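PDB 4BNQ: dITP/XTP pyrophosphatase from Staphylococcus aureus, which probably hydrolyses non-canonical purine nucleoside triphosphates such as XTP, dITP and ITP to their monophosphates and diphosphate, cleansing the nucleotide pool. Local coordinates for residues A[82-87]-A[149-154]; A[7-12]-A[34-39]; A[96-101]-A[141-146]. All blocks are in the same frame, centred on the assembly; numbering follows the deposited sequence.

Contact 1: residues A[82-87]-A[149-154]; sequences IYSARY and FGYDPI
Tyr151 spans the gap to the 82-87 loop and ends in a hydrogen bond to the backbone carbonyl of Ser84. Its ring is carried by a type II' turn from Phe149 to Asp152, with Gly150 at the positive-phi position. CB makes no contact with the 82-87 loop. CG lies anti to the carbonyl carbon (chi1 -61°), a torsion that aims the ring across at the loop. Along one side of the ring CE2 reaches Ser84 CB at 4.0 Å. At the tip Tyr151 OH donates to Ser84 O over 2.7 Å, arriving in the carbonyl plane on a lone pair, with the acceptor close to the plane of the tyrosine ring. The same hydroxyl oxygen presses on Tyr87 CB at 3.3 Å, and the two tyrosine side chains cross at about a right angle. All three touching residues are buried, so the bond settles the polar end of Tyr151 inside the protein. Ser84 OG is engaged separately, by Gly81 O and Leu71 N. Behind the turn, Asp152 OD2 accepts from Phe149 N at 2.9 Å and forms a salt bridge with Lys172. Helix 94-104 flanks the joint, its Asn97 packing against both tyrosines, while Pro80 of strand 79-80 touches both of them too.

Contact 2: residues A[7-12]-A[34-39]; sequences ASNNQG and PDFDVE. With PO4 (phosphate ion), chain C.
Phe36, Asn9 and Ala7 bury most of the surface here. The Asn9 amide is used at both ends: ND2 donates to Phe36 O at 2.8 Å in a fairly straight bond, and OD1 accepts from a water that also donates to Pro34 O. The donor stands above the carbonyl plane of Phe36, 44° out of it, instead of on a lone pair. OD1 also rests 3.5 Å from Phe36 CB and lies at the edge of the phenyl ring, whose plane is turned 76° from the amide. Phe36 holds CG anti to its own nitrogen (chi1 -165°), which carries the ring past Asn9 to Ala7, where CE2 meets the methyl CB at 4.0 Å. Ala56 of helix 45-60 packs on both Ala7 and Phe36, and Ile29 on both Asn9 and Phe36. While its side chain grips the 34-39 loop, Asn9 gives its backbone N to phosphate O4 at 2.9 Å. Ser8 OG accepts from Asn10 N in an ST turn; its modelled approach to phosphate O1 is doubtfully short. Lys13 and Lys52 also bind the ion. Asn10 stands at the N-cap of helix 11-20, its side chain accepting a weak bond from Gly12 N. The loop, leading from a strand into a helix, fits the Ser/Thr-x-Asn-x-x-Lys motif of HAM1 pyrophosphatases. The phosphate, probably from the crystallisation liquor, is consistent with this loop's predicted role in binding the substrate.

Contact 3: residues A[96-101]-A[141-146]; sequences ANIEKL and DGKYGE
The carboxylate of Glu99 and the ring of Tyr144 are the flat groups beside this contact, and the carboxylate reaches across it, OE2 coming within 4.3 Å of Lys143 CD. Tyr144 looks to its own loop: Asp141 OD1 lies at the edge of its ring, in plane, and accepts from Tyr144 OH at 2.6 Å through its syn lone pair. Between these groups the long chain of Lys143 is laid over Ile98, crossing it at about a right angle. Ile98 CG2 meets both CG and CD of the lysine at 4.1 Å, and its CD1 reaches CE at 3.8 Å. A bend at chi3 (60°) turns the end of Lys143 along the helix, and NZ forms a salt bridge with Glu95. Glu99 OE2 stays 5.5 Å from Lys143 NZ, a spacing that may allow a weak attraction, though the charged atoms do not touch. Apolar methylenes thus cover a buried isoleucine, while the ammonium group runs on past it to Glu95. Helix 94-104 is thereby joined to the loop between strands 126-139 and 155-157; Ile154 packs on Ile98 from that same loop, and Leu101 leans on strand 64-73.

Contacts 1 and 3 are neighbours, their centres 9 Å apart, and helix 94-104, which carries one side of contact 3, also packs on contact 1: Tyr151 OH lies 3.3 Å from Asn97 CB, and Lys100 NZ probably donates to Tyr87 O at 2.9 Å. A probable backbone bond of 2.9 Å from Tyr144 N to Pro153 O ties their two loop segments together. Contact 2 is farther off, its centre 16 Å from that of contact 1 and 24 Å from that of contact 3. Phe149 bridges the first gap, its CE1 lying 3.5 Å from Gly12 C. Contacts 1 and 2 thus contribute adjoining parts of the predicted substrate site, while contact 3 packs behind Tyr151, away from the phosphate.

Contact 1: residues A[82-87]-A[149-154]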
ATOM      1  N   ILE A  82     -15.333 -12.789   3.423  1.00 32.50           N
ATOM      2  CA  ILE A  82     -14.995 -13.989   2.652  1.00 34.22           C
ATOM      3  C   ILE A  82     -16.167 -14.505   1.819  1.00 39.14           C
ATOM      4  O   ILE A  82     -15.973 -15.267   0.870  1.00 36.54           O
ATOM      5  CB  ILE A  82     -14.444 -15.118   3.535  1.00 34.51           C
ATOM      6  CG1 ILE A  82     -15.464 -15.517   4.604  1.00 45.79           C
ATOM      7  CG2 ILE A  82     -13.142 -14.698   4.190  1.00 36.65           C
ATOM      8  CD1 ILE A  82     -15.025 -16.720   5.419  1.00 43.73           C
ATOM      9  N   TYR A  83     -17.379 -14.081   2.163  1.00 36.33           N
ATOM     10  CA  TYR A  83     -18.542 -14.432   1.358  1.00 37.31           C
ATOM     11  C   TYR A  83     -18.777 -13.468   0.191  1.00 35.71           C
ATOM     12  O   TYR A  83     -19.814 -13.559  -0.481  1.00 35.04           O
ATOM     13  CB  TYR A  83     -19.800 -14.514   2.233  1.00 45.17           C
ATOM     14  CG  TYR A  83     -19.633 -15.409   3.431  1.00 45.84           C
ATOM     15  CD1 TYR A  83     -19.659 -16.795   3.299  1.00 50.64           C
ATOM     16  CD2 TYR A  83     -19.438 -14.875   4.693  1.00 43.97           C
ATOM     17  CE1 TYR A  83     -19.498 -17.624   4.401  1.00 51.68           C
ATOM     18  CE2 TYR A  83     -19.273 -15.693   5.798  1.00 53.97           C
ATOM     19  CZ  TYR A  83     -19.303 -17.065   5.646  1.00 57.26           C
ATOM     20  OH  TYR A  83     -19.145 -17.875   6.745  1.00 67.44           O
ATOM     21  N   SER A  84     -17.823 -12.564  -0.059  1.00 33.95           N
ATOM     22  CA  SER A  84     -17.966 -11.572  -1.126  1.00 29.17           C
ATOM     23  C   SER A  84     -18.381 -12.164  -2.485  1.00 32.40           C
ATOM     24  O   SER A  84     -19.281 -11.621  -3.132  1.00 31.79           O
ATOM     25  CB  SER A  84     -16.700 -10.728  -1.280  1.00 29.89           C
ATOM     26  OG  SER A  84     -16.554  -9.808  -0.206  1.00 27.40           O
ATOM     27  N   ALA A  85     -17.764 -13.274  -2.897  1.00 28.25           N
ATOM     28  CA  ALA A  85     -18.014 -13.844  -4.237  1.00 35.55           C
ATOM     29  C   ALA A  85     -19.400 -14.470  -4.416  1.00 39.56           C
ATOM     30  O   ALA A  85     -19.956 -14.470  -5.521  1.00 41.70           O
ATOM     31  CB  ALA A  85     -16.927 -14.850  -4.619  1.00 24.99           C
ATOM     32  N   ARG A  86     -19.953 -14.998  -3.330  1.00 39.02           N
ATOM     33  CA  ARG A  86     -21.194 -15.762  -3.402  1.00 42.03           C
ATOM     34  C   ARG A  86     -22.216 -15.167  -2.446  1.00 37.46           C
ATOM     35  O   ARG A  86     -23.125 -15.851  -1.986  1.00 43.60           O
ATOM     36  CB  ARG A  86     -20.922 -17.237  -3.068  1.00 44.45           C
ATOM     37  CG  ARG A  86     -20.183 -17.407  -1.745  1.00 51.77           C
ATOM     38  CD  ARG A  86     -19.978 -18.863  -1.329  1.00 61.65           C
ATOM     39  NE  ARG A  86     -19.472 -18.930   0.046  1.00 66.15           N
ATOM     40  CZ  ARG A  86     -18.178 -18.935   0.378  1.00 69.17           C
ATOM     41  NH1 ARG A  86     -17.240 -18.901  -0.564  1.00 73.55           N
ATOM     42  NH2 ARG A  86     -17.819 -18.985   1.656  1.00 65.66           N
ATOM     43  N   TYR A  87     -22.060 -13.878  -2.176  1.00 39.42           N
ATOM     44  CA  TYR A  87     -22.899 -13.153  -1.231  1.00 37.16           C
ATOM     45  C   TYR A  87     -24.397 -13.409  -1.414  1.00 35.53           C
ATOM     46  O   TYR A  87     -25.131 -13.607  -0.442  1.00 37.60           O
ATOM     47  CB  TYR A  87     -22.598 -11.652  -1.354  1.00 33.90           C
ATOM     48  CG  TYR A  87     -23.151 -10.806  -0.232  1.00 32.00           C
ATOM     49  CD1 TYR A  87     -23.074 -11.233   1.088  1.00 31.16           C
ATOM     50  CD2 TYR A  87     -23.716  -9.562  -0.486  1.00 31.69           C
ATOM     51  CE1 TYR A  87     -23.568 -10.448   2.129  1.00 30.58           C
ATOM     52  CE2 TYR A  87     -24.215  -8.775   0.548  1.00 29.18           C
ATOM     53  CZ  TYR A  87     -24.134  -9.223   1.851  1.00 30.94           C
ATOM     54  OH  TYR A  87     -24.628  -8.450   2.880  1.00 37.25           O
ATOM     55  N   PHE A 149     -14.960  -5.528 -12.558  1.00 22.67           N
ATOM     56  CA  PHE A 149     -15.836  -6.656 -12.274  1.00 25.02           C
ATOM     57  C   PHE A 149     -16.240  -6.638 -10.801  1.00 25.07           C
ATOM     58  O   PHE A 149     -15.794  -5.780 -10.033  1.00 25.87           O
ATOM     59  CB  PHE A 149     -15.110  -7.974 -12.589  1.00 25.20           C
ATOM     60  CG  PHE A 149     -13.927  -8.235 -11.692  1.00 26.84           C
ATOM     61  CD1 PHE A 149     -12.703  -7.641 -11.953  1.00 25.41           C
ATOM     62  CD2 PHE A 149     -14.045  -9.043 -10.572  1.00 25.15           C
ATOM     63  CE1 PHE A 149     -11.609  -7.860 -11.113  1.00 25.00           C
ATOM     64  CE2 PHE A 149     -12.963  -9.261  -9.732  1.00 26.20           C
ATOM     65  CZ  PHE A 149     -11.742  -8.667 -10.005  1.00 28.61           C
ATOM     66  N   GLY A 150     -17.075  -7.593 -10.401  1.00 25.63           N
ATOM     67  CA  GLY A 150     -17.444  -7.713  -9.007  1.00 24.27           C
ATOM     68  C   GLY A 150     -18.097  -6.451  -8.474  1.00 22.01           C
ATOM     69  O   GLY A 150     -18.982  -5.900  -9.117  1.00 22.17           O
ATOM     70  N   TYR A 151     -17.659  -5.978  -7.310  1.00 24.47           N
ATOM     71  CA  TYR A 151     -18.301  -4.822  -6.702  1.00 25.25           C
ATOM     72  C   TYR A 151     -17.730  -3.518  -7.231  1.00 26.36           C
ATOM     73  O   TYR A 151     -18.053  -2.443  -6.719  1.00 24.67           O
ATOM     74  CB  TYR A 151     -18.188  -4.862  -5.172  1.00 25.16           C
ATOM     75  CG  TYR A 151     -18.855  -6.064  -4.544  1.00 28.37           C
ATOM     76  CD1 TYR A 151     -20.216  -6.059  -4.248  1.00 29.38           C
ATOM     77  CD2 TYR A 151     -18.127  -7.206  -4.248  1.00 28.96           C
ATOM     78  CE1 TYR A 151     -20.832  -7.165  -3.676  1.00 25.81           C
ATOM     79  CE2 TYR A 151     -18.733  -8.316  -3.678  1.00 31.80           C
ATOM     80  CZ  TYR A 151     -20.085  -8.286  -3.399  1.00 31.29           C
ATOM     81  OH  TYR A 151     -20.673  -9.383  -2.830  1.00 28.26           O
ATOM     82  N   ASP A 152     -16.894  -3.601  -8.260  1.00 29.64           N
ATOM     83  CA  ASP A 152     -16.318  -2.383  -8.829  1.00 24.04           C
ATOM     84  C   ASP A 152     -17.307  -1.210  -9.051  1.00 23.60           C
ATOM     85  O   ASP A 152     -16.989  -0.070  -8.702  1.00 23.99           O
ATOM     86  CB  ASP A 152     -15.529  -2.705 -10.104  1.00 22.30           C
ATOM     87  CG  ASP A 152     -14.215  -3.393  -9.805  1.00 26.48           C
ATOM     88  OD1 ASP A 152     -13.918  -3.544  -8.599  1.00 24.22           O
ATOM     89  OD2 ASP A 152     -13.468  -3.769 -10.757  1.00 25.56           O
ATOM     90  N   PRO A 153     -18.512  -1.484  -9.605  1.00 25.68           N
ATOM     91  CA  PRO A 153     -19.374  -0.334  -9.927  1.00 22.50           C
ATOM     92  C   PRO A 153     -19.953   0.424  -8.725  1.00 26.00           C
ATOM     93  O   PRO A 153     -20.488   1.522  -8.898  1.00 24.62           O
ATOM     94  CB  PRO A 153     -20.506  -0.957 -10.748  1.00 22.83           C
ATOM     95  CG  PRO A 153     -19.941  -2.271 -11.252  1.00 28.39           C
ATOM     96  CD  PRO A 153     -19.067  -2.745 -10.137  1.00 23.35           C
ATOM     97  N   ILE A 154     -19.865  -0.139  -7.526  1.00 25.99           N
ATOM     98  CA  ILE A 154     -20.394   0.569  -6.362  1.00 25.78           C
ATOM     99  C   ILE A 154     -19.312   0.930  -5.357  1.00 25.22           C
ATOM    100  O   ILE A 154     -19.605   1.429  -4.275  1.00 26.15           O
ATOM    101  CB  ILE A 154     -21.498  -0.237  -5.642  1.00 25.39           C
ATOM    102  CG1 ILE A 154     -20.900  -1.450  -4.944  1.00 24.83           C
ATOM    103  CG2 ILE A 154     -22.586  -0.640  -6.615  1.00 23.43           C
ATOM    104  CD1 ILE A 154     -21.915  -2.269  -4.136  1.00 25.21           C
TER

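Contact 2: residues A[7-12]-A[34-39]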
ATOM      1  N   ALA A   7      -3.587 -19.150 -10.156  1.00 20.01           N
ATOM      2  CA  ALA A   7      -4.586 -20.172  -9.868  1.00 22.37           C
ATOM      3  C   ALA A   7      -5.911 -19.508  -9.503  1.00 24.80           C
ATOM      4  O   ALA A   7      -6.408 -19.630  -8.380  1.00 25.45           O
ATOM      5  CB  ALA A   7      -4.120 -21.063  -8.769  1.00 19.67           C
ATOM      6  N   SER A   8      -6.478 -18.789 -10.463  1.00 22.66           N
ATOM      7  CA  SER A   8      -7.765 -18.169 -10.270  1.00 22.63           C
ATOM      8  C   SER A   8      -8.610 -18.407 -11.495  1.00 28.24           C
ATOM      9  O   SER A   8      -8.098 -18.305 -12.631  1.00 22.60           O
ATOM     10  CB  SER A   8      -7.603 -16.668 -10.062  1.00 25.36           C
ATOM     11  OG  SER A   8      -8.876 -16.081  -9.889  1.00 23.35           O
ATOM     12  N   ASN A   9      -9.891 -18.724 -11.254  1.00 25.28           N
ATOM     13  CA  ASN A   9     -10.885 -18.952 -12.310  1.00 27.91           C
ATOM     14  C   ASN A   9     -11.561 -17.653 -12.699  1.00 28.86           C
ATOM     15  O   ASN A   9     -12.409 -17.626 -13.591  1.00 27.71           O
ATOM     16  CB  ASN A   9     -11.990 -19.913 -11.845  1.00 27.33           C
ATOM     17  CG  ASN A   9     -11.517 -21.352 -11.753  1.00 29.32           C
ATOM     18  OD1 ASN A   9     -10.663 -21.791 -12.528  1.00 30.54           O
ATOM     19  ND2 ASN A   9     -12.065 -22.092 -10.799  1.00 30.17           N
ATOM     20  N   ASN A  10     -11.217 -16.578 -12.003  1.00 23.49           N
ATOM     21  CA  ASN A  10     -11.907 -15.320 -12.210  1.00 23.12           C
ATOM     22  C   ASN A  10     -11.214 -14.539 -13.325  1.00 25.06           C
ATOM     23  O   ASN A  10     -10.077 -14.090 -13.173  1.00 22.05           O
ATOM     24  CB  ASN A  10     -11.946 -14.528 -10.903  1.00 27.39           C
ATOM     25  CG  ASN A  10     -12.776 -13.255 -10.999  1.00 29.87           C
ATOM     26  OD1 ASN A  10     -12.626 -12.462 -11.931  1.00 32.52           O
ATOM     27  ND2 ASN A  10     -13.637 -13.044 -10.016  1.00 27.87           N
ATOM     28  N   GLN A  11     -11.906 -14.387 -14.449  1.00 28.09           N
ATOM     29  CA  GLN A  11     -11.319 -13.745 -15.623  1.00 28.69           C
ATOM     30  C   GLN A  11     -11.053 -12.261 -15.403  1.00 30.00           C
ATOM     31  O   GLN A  11     -10.144 -11.703 -16.019  1.00 26.73           O
ATOM     32  CB  GLN A  11     -12.190 -13.978 -16.869  1.00 28.06           C
ATOM     33  CG  GLN A  11     -12.322 -15.455 -17.249  1.00 32.23           C
ATOM     34  CD  GLN A  11     -10.998 -16.058 -17.699  1.00 32.16           C
ATOM     35  OE1 GLN A  11     -10.093 -15.342 -18.151  1.00 29.93           O
ATOM     36  NE2 GLN A  11     -10.873 -17.376 -17.570  1.00 29.21           N
ATOM     37  N   GLY A  12     -11.837 -11.641 -14.520  1.00 29.04           N
ATOM     38  CA  GLY A  12     -11.624 -10.257 -14.130  1.00 26.20           C
ATOM     39  C   GLY A  12     -10.295 -10.098 -13.417  1.00 29.24           C
ATOM     40  O   GLY A  12      -9.513  -9.199 -13.752  1.00 27.37           O
ATOM     41  N   PRO A  34      -8.900 -26.127 -17.085  1.00 26.85           N
ATOM     42  CA  PRO A  34     -10.164 -25.441 -17.388  1.00 30.36           C
ATOM     43  C   PRO A  34     -11.248 -25.675 -16.322  1.00 36.38           C
ATOM     44  O   PRO A  34     -12.131 -24.823 -16.115  1.00 37.82           O
ATOM     45  CB  PRO A  34     -10.583 -26.070 -18.727  1.00 34.17           C
ATOM     46  CG  PRO A  34      -9.273 -26.501 -19.363  1.00 29.81           C
ATOM     47  CD  PRO A  34      -8.473 -27.008 -18.191  1.00 30.05           C
ATOM     48  N   ASP A  35     -11.179 -26.812 -15.640  1.00 28.63           N
ATOM     49  CA  ASP A  35     -12.162 -27.101 -14.605  1.00 32.72           C
ATOM     50  C   ASP A  35     -11.583 -27.098 -13.201  1.00 31.46           C
ATOM     51  O   ASP A  35     -12.096 -27.775 -12.309  1.00 30.56           O
ATOM     52  CB  ASP A  35     -12.877 -28.418 -14.899  1.00 39.70           C
ATOM     53  CG  ASP A  35     -13.708 -28.344 -16.169  1.00 47.30           C
ATOM     54  OD1 ASP A  35     -14.510 -27.379 -16.318  1.00 47.87           O
ATOM     55  OD2 ASP A  35     -13.536 -29.233 -17.026  1.00 50.92           O
ATOM     56  N   PHE A  36     -10.516 -26.328 -13.016  1.00 24.91           N
ATOM     57  CA  PHE A  36      -9.981 -26.062 -11.691  1.00 26.36           C
ATOM     58  C   PHE A  36     -11.125 -25.746 -10.735  1.00 30.55           C
ATOM     59  O   PHE A  36     -11.964 -24.876 -11.007  1.00 28.56           O
ATOM     60  CB  PHE A  36      -9.064 -24.841 -11.752  1.00 23.54           C
ATOM     61  CG  PHE A  36      -8.183 -24.679 -10.549  1.00 24.02           C
ATOM     62  CD1 PHE A  36      -7.296 -25.680 -10.181  1.00 24.66           C
ATOM     63  CD2 PHE A  36      -8.203 -23.515  -9.816  1.00 23.31           C
ATOM     64  CE1 PHE A  36      -6.474 -25.519  -9.082  1.00 22.12           C
ATOM     65  CE2 PHE A  36      -7.379 -23.350  -8.719  1.00 21.74           C
ATOM     66  CZ  PHE A  36      -6.515 -24.350  -8.354  1.00 22.15           C
ATOM     67  N   ASP A  37     -11.162 -26.441  -9.610  1.00 29.48           N
ATOM     68  CA  ASP A  37     -12.257 -26.259  -8.667  1.00 33.17           C
ATOM     69  C   ASP A  37     -11.783 -26.679  -7.279  1.00 31.84           C
ATOM     70  O   ASP A  37     -11.874 -27.850  -6.915  1.00 35.81           O
ATOM     71  CB  ASP A  37     -13.459 -27.108  -9.105  1.00 31.92           C
ATOM     72  CG  ASP A  37     -14.666 -26.925  -8.202  1.00 37.39           C
ATOM     73  OD1 ASP A  37     -14.601 -26.079  -7.281  1.00 34.20           O
ATOM     74  OD2 ASP A  37     -15.697 -27.605  -8.428  1.00 39.29           O
ATOM     75  N   VAL A  38     -11.254 -25.730  -6.522  1.00 29.40           N
ATOM     76  CA  VAL A  38     -10.810 -26.007  -5.166  1.00 34.66           C
ATOM     77  C   VAL A  38     -11.887 -25.599  -4.165  1.00 37.13           C
ATOM     78  O   VAL A  38     -12.442 -24.497  -4.239  1.00 39.64           O
ATOM     79  CB  VAL A  38      -9.497 -25.269  -4.829  1.00 30.79           C
ATOM     80  CG1 VAL A  38      -9.084 -25.560  -3.393  1.00 31.60           C
ATOM     81  CG2 VAL A  38      -8.393 -25.667  -5.789  1.00 25.58           C
ATOM     82  N   GLU A  39     -12.188 -26.488  -3.229  1.00 41.18           N
ATOM     83  CA  GLU A  39     -13.152 -26.168  -2.178  1.00 48.58           C
ATOM     84  C   GLU A  39     -12.643 -25.081  -1.204  1.00 47.68           C
ATOM     85  O   GLU A  39     -11.765 -25.337  -0.373  1.00 48.82           O
ATOM     86  CB  GLU A  39     -13.510 -27.436  -1.416  1.00 41.71           C
ATOM     87  CG  GLU A  39     -14.808 -27.333  -0.635  1.00 63.38           C
ATOM     88  CD  GLU A  39     -16.054 -27.256  -1.517  1.00 66.13           C
ATOM     89  OE1 GLU A  39     -15.985 -27.658  -2.704  1.00 61.05           O
ATOM     90  OE2 GLU A  39     -17.107 -26.792  -1.011  1.00 65.69           O
TER
HETATM   91  P   PO4 C 800     -11.080 -17.314  -7.584  1.00 32.85           P
HETATM   92  O1  PO4 C 800      -9.777 -16.514  -7.632  1.00 29.65           O
HETATM   93  O2  PO4 C 800     -12.254 -16.378  -7.753  1.00 35.86           O
HETATM   94  O3  PO4 C 800     -11.185 -17.991  -6.230  1.00 37.39           O
HETATM   95  O4  PO4 C 800     -11.094 -18.355  -8.668  1.00 29.01           O
HETATM   96  O   HOH W   1     -11.549 -22.406 -15.146  1.00 32.02           O

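Contact 3: residues A[96-101]-A[141-146]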
ATOM      1  N   ALA A  96     -26.231  -9.846  -8.750  1.00 34.76           N
ATOM      2  CA  ALA A  96     -27.073 -10.178  -7.592  1.00 32.62           C
ATOM      3  C   ALA A  96     -26.395  -9.770  -6.286  1.00 31.56           C
ATOM      4  O   ALA A  96     -27.035  -9.273  -5.347  1.00 34.01           O
ATOM      5  CB  ALA A  96     -27.410 -11.662  -7.567  1.00 32.37           C
ATOM      6  N   ASN A  97     -25.091  -9.990  -6.227  1.00 31.95           N
ATOM      7  CA  ASN A  97     -24.321  -9.607  -5.056  1.00 32.63           C
ATOM      8  C   ASN A  97     -24.404  -8.109  -4.791  1.00 29.68           C
ATOM      9  O   ASN A  97     -24.539  -7.684  -3.646  1.00 26.43           O
ATOM     10  CB  ASN A  97     -22.871 -10.055  -5.230  1.00 30.88           C
ATOM     11  CG  ASN A  97     -22.740 -11.563  -5.262  1.00 34.04           C
ATOM     12  OD1 ASN A  97     -23.648 -12.273  -4.814  1.00 36.48           O
ATOM     13  ND2 ASN A  97     -21.614 -12.065  -5.775  1.00 28.69           N
ATOM     14  N   ILE A  98     -24.341  -7.319  -5.857  1.00 31.32           N
ATOM     15  CA  ILE A  98     -24.398  -5.866  -5.724  1.00 35.79           C
ATOM     16  C   ILE A  98     -25.768  -5.445  -5.208  1.00 32.82           C
ATOM     17  O   ILE A  98     -25.867  -4.617  -4.301  1.00 31.40           O
ATOM     18  CB  ILE A  98     -24.102  -5.143  -7.069  1.00 27.66           C
ATOM     19  CG1 ILE A  98     -22.633  -5.323  -7.452  1.00 25.75           C
ATOM     20  CG2 ILE A  98     -24.490  -3.678  -6.994  1.00 22.71           C
ATOM     21  CD1 ILE A  98     -22.294  -4.845  -8.881  1.00 22.11           C
ATOM     22  N   GLU A  99     -26.824  -6.023  -5.782  1.00 38.84           N
ATOM     23  CA  GLU A  99     -28.195  -5.660  -5.399  1.00 35.91           C
ATOM     24  C   GLU A  99     -28.460  -5.977  -3.945  1.00 33.44           C
ATOM     25  O   GLU A  99     -29.008  -5.151  -3.214  1.00 34.45           O
ATOM     26  CB  GLU A  99     -29.227  -6.332  -6.307  1.00 36.94           C
ATOM     27  CG  GLU A  99     -29.181  -5.835  -7.755  1.00 38.39           C
ATOM     28  CD  GLU A  99     -29.234  -4.314  -7.859  1.00 51.00           C
ATOM     29  OE1 GLU A  99     -29.902  -3.665  -7.021  1.00 54.46           O
ATOM     30  OE2 GLU A  99     -28.609  -3.747  -8.786  1.00 59.03           O
ATOM     31  N   LYS A 100     -28.023  -7.153  -3.511  1.00 33.45           N
ATOM     32  CA  LYS A 100     -28.140  -7.506  -2.098  1.00 36.64           C
ATOM     33  C   LYS A 100     -27.422  -6.512  -1.188  1.00 34.28           C
ATOM     34  O   LYS A 100     -28.023  -5.961  -0.266  1.00 37.12           O
ATOM     35  CB  LYS A 100     -27.608  -8.905  -1.828  1.00 32.74           C
ATOM     36  CG  LYS A 100     -27.777  -9.301  -0.374  1.00 32.91           C
ATOM     37  CD  LYS A 100     -27.296 -10.729  -0.144  1.00 35.81           C
ATOM     38  CE  LYS A 100     -27.379 -11.107   1.321  1.00 33.35           C
ATOM     39  NZ  LYS A 100     -26.944 -12.511   1.501  1.00 43.95           N
ATOM     40  N   LEU A 101     -26.143  -6.278  -1.454  1.00 35.73           N
ATOM     41  CA  LEU A 101     -25.378  -5.323  -0.661  1.00 33.12           C
ATOM     42  C   LEU A 101     -26.041  -3.950  -0.641  1.00 31.94           C
ATOM     43  O   LEU A 101     -26.175  -3.350   0.414  1.00 30.29           O
ATOM     44  CB  LEU A 101     -23.951  -5.217  -1.178  1.00 28.58           C
ATOM     45  CG  LEU A 101     -23.076  -4.271  -0.358  1.00 30.85           C
ATOM     46  CD1 LEU A 101     -23.137  -4.633   1.103  1.00 33.70           C
ATOM     47  CD2 LEU A 101     -21.659  -4.392  -0.840  1.00 38.70           C
ATOM     48  N   ASP A 141     -24.335   5.026  -3.983  1.00 29.78           N
ATOM     49  CA  ASP A 141     -25.778   4.814  -3.925  1.00 33.32           C
ATOM     50  C   ASP A 141     -26.291   4.080  -5.166  1.00 31.60           C
ATOM     51  O   ASP A 141     -27.490   3.998  -5.396  1.00 36.53           O
ATOM     52  CB  ASP A 141     -26.514   6.149  -3.756  1.00 31.15           C
ATOM     53  CG  ASP A 141     -26.290   7.084  -4.917  1.00 29.73           C
ATOM     54  OD1 ASP A 141     -25.512   6.739  -5.825  1.00 32.93           O
ATOM     55  OD2 ASP A 141     -26.885   8.181  -4.934  1.00 38.13           O
ATOM     56  N   GLY A 142     -25.383   3.536  -5.968  1.00 30.90           N
ATOM     57  CA  GLY A 142     -25.800   2.878  -7.196  1.00 26.99           C
ATOM     58  C   GLY A 142     -24.604   2.465  -8.022  1.00 27.25           C
ATOM     59  O   GLY A 142     -23.464   2.588  -7.567  1.00 26.81           O
ATOM     60  N   LYS A 143     -24.844   1.965  -9.229  1.00 28.34           N
ATOM     61  CA  LYS A 143     -23.743   1.462 -10.045  1.00 24.37           C
ATOM     62  C   LYS A 143     -23.258   2.547 -10.994  1.00 25.15           C
ATOM     63  O   LYS A 143     -24.053   3.118 -11.749  1.00 26.28           O
ATOM     64  CB  LYS A 143     -24.192   0.219 -10.818  1.00 29.17           C
ATOM     65  CG  LYS A 143     -24.759  -0.882  -9.915  1.00 28.13           C
ATOM     66  CD  LYS A 143     -25.182  -2.079 -10.708  1.00 28.09           C
ATOM     67  CE  LYS A 143     -24.010  -2.656 -11.458  1.00 31.32           C
ATOM     68  NZ  LYS A 143     -24.457  -3.721 -12.404  1.00 37.99           N
ATOM     69  N   TYR A 144     -21.963   2.856 -10.943  1.00 22.31           N
ATOM     70  CA  TYR A 144     -21.396   3.878 -11.830  1.00 25.59           C
ATOM     71  C   TYR A 144     -20.208   3.318 -12.598  1.00 23.45           C
ATOM     72  O   TYR A 144     -19.306   2.727 -11.999  1.00 26.19           O
ATOM     73  CB  TYR A 144     -20.929   5.109 -11.037  1.00 25.90           C
ATOM     74  CG  TYR A 144     -21.992   5.845 -10.240  1.00 22.42           C
ATOM     75  CD1 TYR A 144     -22.469   5.339  -9.036  1.00 24.34           C
ATOM     76  CD2 TYR A 144     -22.490   7.063 -10.670  1.00 26.00           C
ATOM     77  CE1 TYR A 144     -23.436   6.015  -8.295  1.00 24.32           C
ATOM     78  CE2 TYR A 144     -23.457   7.750  -9.933  1.00 24.10           C
ATOM     79  CZ  TYR A 144     -23.919   7.222  -8.746  1.00 27.35           C
ATOM     80  OH  TYR A 144     -24.874   7.900  -8.011  1.00 26.10           O
ATOM     81  N   GLY A 145     -20.180   3.521 -13.912  1.00 26.33           N
ATOM     82  CA  GLY A 145     -19.118   2.956 -14.738  1.00 20.95           C
ATOM     83  C   GLY A 145     -19.424   1.516 -15.086  1.00 27.34           C
ATOM     84  O   GLY A 145     -20.391   0.947 -14.568  1.00 23.62           O
ATOM     85  N   GLU A 146     -18.619   0.912 -15.955  1.00 23.53           N
ATOM     86  CA  GLU A 146     -18.871  -0.477 -16.339  1.00 29.78           C
ATOM     87  C   GLU A 146     -17.591  -1.276 -16.597  1.00 31.42           C
ATOM     88  O   GLU A 146     -17.662  -2.390 -17.076  1.00 31.01           O
ATOM     89  CB  GLU A 146     -19.772  -0.528 -17.574  1.00 27.47           C
ATOM     90  CG  GLU A 146     -19.070  -0.037 -18.816  1.00 33.64           C
ATOM     91  CD  GLU A 146     -19.974   0.027 -20.027  1.00 37.69           C
ATOM     92  OE1 GLU A 146     -20.656  -0.977 -20.335  1.00 39.23           O
ATOM     93  OE2 GLU A 146     -19.988   1.083 -20.688  1.00 35.31           O
TER